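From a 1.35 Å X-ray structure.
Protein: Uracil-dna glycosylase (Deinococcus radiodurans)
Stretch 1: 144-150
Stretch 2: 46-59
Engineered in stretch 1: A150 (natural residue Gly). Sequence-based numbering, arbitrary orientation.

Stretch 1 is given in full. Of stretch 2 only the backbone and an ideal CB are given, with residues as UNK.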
# COMPACT_ATOMS: atom_id res chain seq x y z
N VAL A 144 3.38 7.23 2.69
CA VAL A 144 3.85 8.35 1.89
C VAL A 144 3.91 7.83 0.47
O VAL A 144 4.38 6.70 0.25
CB VAL A 144 5.25 8.82 2.43
CG1 VAL A 144 6.05 9.64 1.43
CG2 VAL A 144 5.06 9.52 3.77
N LEU A 145 3.44 8.62 -0.52
CA LEU A 145 3.23 8.09 -1.87
C LEU A 145 4.23 8.51 -2.92
O LEU A 145 4.14 8.10 -4.11
CB LEU A 145 1.80 8.40 -2.32
CG LEU A 145 0.69 7.72 -1.49
CD1 LEU A 145 -0.63 8.04 -2.14
CD2 LEU A 145 0.82 6.20 -1.46
N THR A 146 5.26 9.27 -2.50
CA THR A 146 6.39 9.58 -3.39
C THR A 146 7.68 9.55 -2.57
O THR A 146 7.65 9.55 -1.32
CB THR A 146 6.23 10.99 -4.00
OG1 THR A 146 6.04 11.97 -2.98
CG2 THR A 146 5.07 11.06 -5.01
N VAL A 147 8.81 9.51 -3.26
CA VAL A 147 10.13 9.50 -2.63
C VAL A 147 11.16 10.04 -3.60
O VAL A 147 11.04 9.90 -4.81
CB VAL A 147 10.49 8.07 -2.20
CG1 VAL A 147 10.61 7.12 -3.39
CG2 VAL A 147 11.74 8.04 -1.35
N ARG A 148 12.14 10.74 -3.07
CA ARG A 148 13.30 11.16 -3.87
C ARG A 148 14.23 9.97 -4.10
O ARG A 148 14.47 9.14 -3.18
CB ARG A 148 14.03 12.29 -3.14
CG ARG A 148 15.00 13.10 -3.96
CD ARG A 148 15.64 14.15 -3.06
NE ARG A 148 14.75 15.06 -2.29
CZ ARG A 148 15.12 15.83 -1.28
NH1 ARG A 148 16.37 15.86 -0.86
NH2 ARG A 148 14.27 16.59 -0.68
N ALA A 149 14.76 9.85 -5.32
CA ALA A 149 15.69 8.79 -5.63
C ALA A 149 16.77 8.62 -4.62
O ALA A 149 17.35 9.59 -4.15
CB ALA A 149 16.29 9.02 -7.02
N ALA A 150 17.06 7.37 -4.29
CA ALA A 150 18.10 7.00 -3.35
C ALA A 150 17.94 7.37 -1.90
O ALA A 150 18.85 7.05 -1.12
CB ALA A 150 19.47 7.44 -3.85
N UNK A 46 4.82 21.39 -3.50
CA UNK A 46 6.14 20.88 -3.10
C UNK A 46 6.59 19.77 -4.04
O UNK A 46 7.75 19.74 -4.45
CB UNK A 46 6.11 20.37 -1.66
N UNK A 47 5.70 18.86 -4.37
CA UNK A 47 6.05 17.75 -5.26
C UNK A 47 6.41 18.25 -6.67
O UNK A 47 7.28 17.72 -7.29
CB UNK A 47 4.89 16.75 -5.34
N UNK A 48 5.73 19.29 -7.18
CA UNK A 48 6.14 19.86 -8.45
C UNK A 48 7.57 20.42 -8.43
O UNK A 48 8.36 20.19 -9.33
CB UNK A 48 5.16 20.97 -8.85
N UNK A 49 7.93 21.08 -7.34
CA UNK A 49 9.30 21.56 -7.16
C UNK A 49 10.28 20.42 -7.07
O UNK A 49 11.37 20.44 -7.69
CB UNK A 49 9.40 22.43 -5.91
N UNK A 50 9.89 19.40 -6.31
CA UNK A 50 10.76 18.24 -6.18
C UNK A 50 11.01 17.53 -7.52
O UNK A 50 12.14 17.14 -7.85
CB UNK A 50 10.15 17.26 -5.18
N UNK A 51 9.96 17.40 -8.33
CA UNK A 51 10.11 16.78 -9.67
C UNK A 51 10.95 17.63 -10.62
O UNK A 51 11.64 17.10 -11.54
CB UNK A 51 8.73 16.54 -10.30
N UNK A 52 10.95 18.94 -10.40
CA UNK A 52 11.80 19.85 -11.17
C UNK A 52 13.26 19.65 -10.84
O UNK A 52 14.11 19.67 -11.74
CB UNK A 52 11.41 21.31 -10.91
N UNK A 53 13.57 19.47 -9.56
CA UNK A 53 14.96 19.51 -9.09
C UNK A 53 15.58 18.15 -8.90
O UNK A 53 16.78 18.06 -8.79
CB UNK A 53 15.04 20.28 -7.77
N UNK A 54 14.76 17.10 -8.79
CA UNK A 54 15.24 15.72 -8.49
C UNK A 54 14.51 14.70 -9.29
O UNK A 54 13.54 15.03 -9.93
CB UNK A 54 15.08 15.39 -7.00
N UNK A 55 15.01 13.46 -9.25
CA UNK A 55 14.28 12.32 -9.73
C UNK A 55 13.39 11.84 -8.60
O UNK A 55 13.90 11.47 -7.53
CB UNK A 55 15.22 11.22 -10.22
N UNK A 56 12.10 11.82 -8.86
CA UNK A 56 11.09 11.42 -7.86
C UNK A 56 10.34 10.17 -8.37
O UNK A 56 9.91 10.12 -9.49
CB UNK A 56 10.11 12.56 -7.59
N UNK A 57 10.12 9.20 -7.46
CA UNK A 57 9.45 7.97 -7.77
C UNK A 57 8.17 7.86 -6.93
O UNK A 57 8.07 8.42 -5.85
CB UNK A 57 10.38 6.78 -7.53
N UNK A 58 7.16 7.12 -7.43
CA UNK A 58 7.08 6.59 -8.79
C UNK A 58 6.80 7.73 -9.78
O UNK A 58 6.61 8.87 -9.38
CB UNK A 58 6.00 5.52 -8.89
N UNK A 59 6.78 7.42 -11.06
CA UNK A 59 6.36 8.42 -12.06
C UNK A 59 5.00 9.01 -11.69
O UNK A 59 4.12 8.32 -11.10
CB UNK A 59 6.30 7.80 -13.46

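Positions 46 to 53 follow helical backbone angles, so their CB atoms fan out around an axis and few can meet stretch 1. At 46 the bond from CA points sideways with no atom of stretch 1 within 5.5 Å, which leaves the choice wide; the residue is F46, whose ring stops short of contact. Position 47 points toward stretch 1, its ideal CB 5.5 Å from T146 OG1. That gap suits a medium or long side chain, apolar or polar. L47 fills it, and its CD2 lies 3.3 Å from T146 OG1, a packing contact.

Positions 48, 49, 52 and 53 point where stretch 1 cannot be reached, so it sets no preference there; polar residues are common on such helix faces, and R48, Q49, K52 and E53 occupy them.

Position 50 also points toward stretch 1, though its CB is too far to touch. R148, trans at chi1 and chi2 and turned at chi3 (m), offers a positive charge, so an acidic side chain of some length is attractive, with a neutral acceptor such as glutamine possible. E50 forms a salt bridge: R148 NE donates to E50 OE1 at 3.0 Å, close to the guanidinium plane where the N-H bonds point. R148 NH2 adds weak hydrogen bonds to E50 OE1 (3.3 Å) and E50 OE2 (3.2 Å).

Position 51 starts sideways, so only a long side chain could return toward T146. R51 does so, its NH2 3.8 Å from T146 CG2, while R51 NH2 donates to the carbonyl O of position 58 at 3.0 Å, tying the helix to the loop just after the strand.

At 54 the chain leaves helical angles, and the ideal CB lies 3.8 Å from R148 CG. A flat aromatic ring could lie along the arginine, and an aliphatic chain could also pack there. Y54 stacks on the guanidinium with planes at 2°, and R148 CD sits 3.6 Å from the centroid of the Y54 ring, over its face.

Position 55 points sideways, its ideal CB 4.0 Å from A149 CB; small or beta-branched residues fit. In T55 the backbone does the bonding: A149 N donates to T55 O at 2.9 Å.

Position 56 pairs with R148 in an antiparallel bridge, on the same sheet face. The aliphatic part of R148 and nearby T146 invite a branched apolar chain, valine, leucine or isoleucine. I56 places CD1 3.9 Å from R148 CG and CG2 4.0 Å from T146 CB.

Position 57 shares the other face with V147, its ideal CB 4.2 Å from V147 CG1, and A149 lies farther along: a large apolar or aromatic residue could span both. Y57 brings CE2 to 3.5 Å from A149 CB. Its backbone makes two hydrogen bonds, Y57 N to V147 O and V147 N to Y57 O, both 2.9 Å.

Position 58 follows a cis peptide bond, which strongly favours proline. P58 rests its CD 3.3 Å from L145 O. Position 59, with phi of -53°, also admits proline; P59 is beyond reach.

Stretch 2 (46-59) FLRQERKEYTIYPP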
# COMPACT_ATOMS: atom_id res chain seq x y z
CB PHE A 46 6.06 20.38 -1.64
CG PHE A 46 7.23 19.52 -1.19
CD1 PHE A 46 8.49 20.07 -1.00
CD2 PHE A 46 7.07 18.15 -1.09
CE1 PHE A 46 9.58 19.22 -0.58
CE2 PHE A 46 8.14 17.30 -0.67
CZ PHE A 46 9.38 17.88 -0.47
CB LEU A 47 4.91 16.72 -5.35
CG LEU A 47 4.69 15.99 -4.03
CD1 LEU A 47 3.53 15.06 -4.22
CD2 LEU A 47 5.95 15.27 -3.53
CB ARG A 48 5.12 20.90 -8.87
CG ARG A 48 3.79 20.27 -9.26
CD ARG A 48 2.71 21.33 -9.39
NE ARG A 48 1.42 20.73 -9.67
CZ ARG A 48 0.27 21.40 -9.80
NH1 ARG A 48 0.24 22.74 -9.67
NH2 ARG A 48 -0.85 20.73 -10.01
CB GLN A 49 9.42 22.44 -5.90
CG GLN A 49 8.99 23.87 -6.05
CD GLN A 49 10.04 24.67 -6.85
OE1 GLN A 49 11.12 24.17 -7.15
NE2 GLN A 49 9.70 25.83 -7.22
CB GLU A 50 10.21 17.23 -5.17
CG GLU A 50 10.36 17.69 -3.72
CD GLU A 50 11.75 17.35 -3.16
OE1 GLU A 50 12.11 16.18 -3.18
OE2 GLU A 50 12.52 18.27 -2.77
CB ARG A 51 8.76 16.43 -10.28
CG ARG A 51 8.08 15.28 -9.58
CD ARG A 51 6.83 14.83 -10.31
NE ARG A 51 6.12 13.78 -9.58
CZ ARG A 51 6.46 12.46 -9.52
NH1 ARG A 51 7.51 11.93 -10.16
NH2 ARG A 51 5.75 11.65 -8.74
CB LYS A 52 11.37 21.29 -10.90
CG LYS A 52 12.23 22.37 -11.51
CD LYS A 52 11.70 23.76 -11.08
CE LYS A 52 12.54 24.92 -11.55
NZ LYS A 52 12.29 26.08 -10.66
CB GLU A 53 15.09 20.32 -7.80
CG GLU A 53 14.66 21.78 -7.91
CD GLU A 53 15.53 22.60 -8.85
OE1 GLU A 53 16.56 22.06 -9.25
OE2 GLU A 53 15.21 23.76 -9.12
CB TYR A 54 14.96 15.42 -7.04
CG TYR A 54 15.67 16.28 -6.05
CD1 TYR A 54 17.04 16.12 -5.86
CD2 TYR A 54 14.98 17.17 -5.23
CE1 TYR A 54 17.72 16.87 -4.89
CE2 TYR A 54 15.65 17.91 -4.25
CZ TYR A 54 17.00 17.76 -4.08
OH TYR A 54 17.69 18.49 -3.08
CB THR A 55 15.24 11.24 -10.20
OG1 THR A 55 16.09 11.75 -11.26
CG2 THR A 55 14.46 10.00 -10.70
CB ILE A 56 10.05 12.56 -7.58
CG1 ILE A 56 10.77 13.85 -7.18
CG2 ILE A 56 8.97 12.18 -6.61
CD1 ILE A 56 11.68 13.71 -5.96
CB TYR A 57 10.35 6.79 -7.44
CG TYR A 57 11.65 6.75 -8.22
CD1 TYR A 57 11.69 6.85 -9.60
CD2 TYR A 57 12.86 6.64 -7.54
CE1 TYR A 57 12.90 6.79 -10.28
CE2 TYR A 57 14.06 6.56 -8.22
CZ TYR A 57 14.08 6.65 -9.58
OH TYR A 57 15.29 6.59 -10.26
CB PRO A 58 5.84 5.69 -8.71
CG PRO A 58 4.96 6.42 -7.73
CD PRO A 58 5.93 6.94 -6.68
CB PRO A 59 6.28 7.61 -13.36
CG PRO A 59 7.29 6.49 -13.14
CD PRO A 59 7.11 6.14 -11.71
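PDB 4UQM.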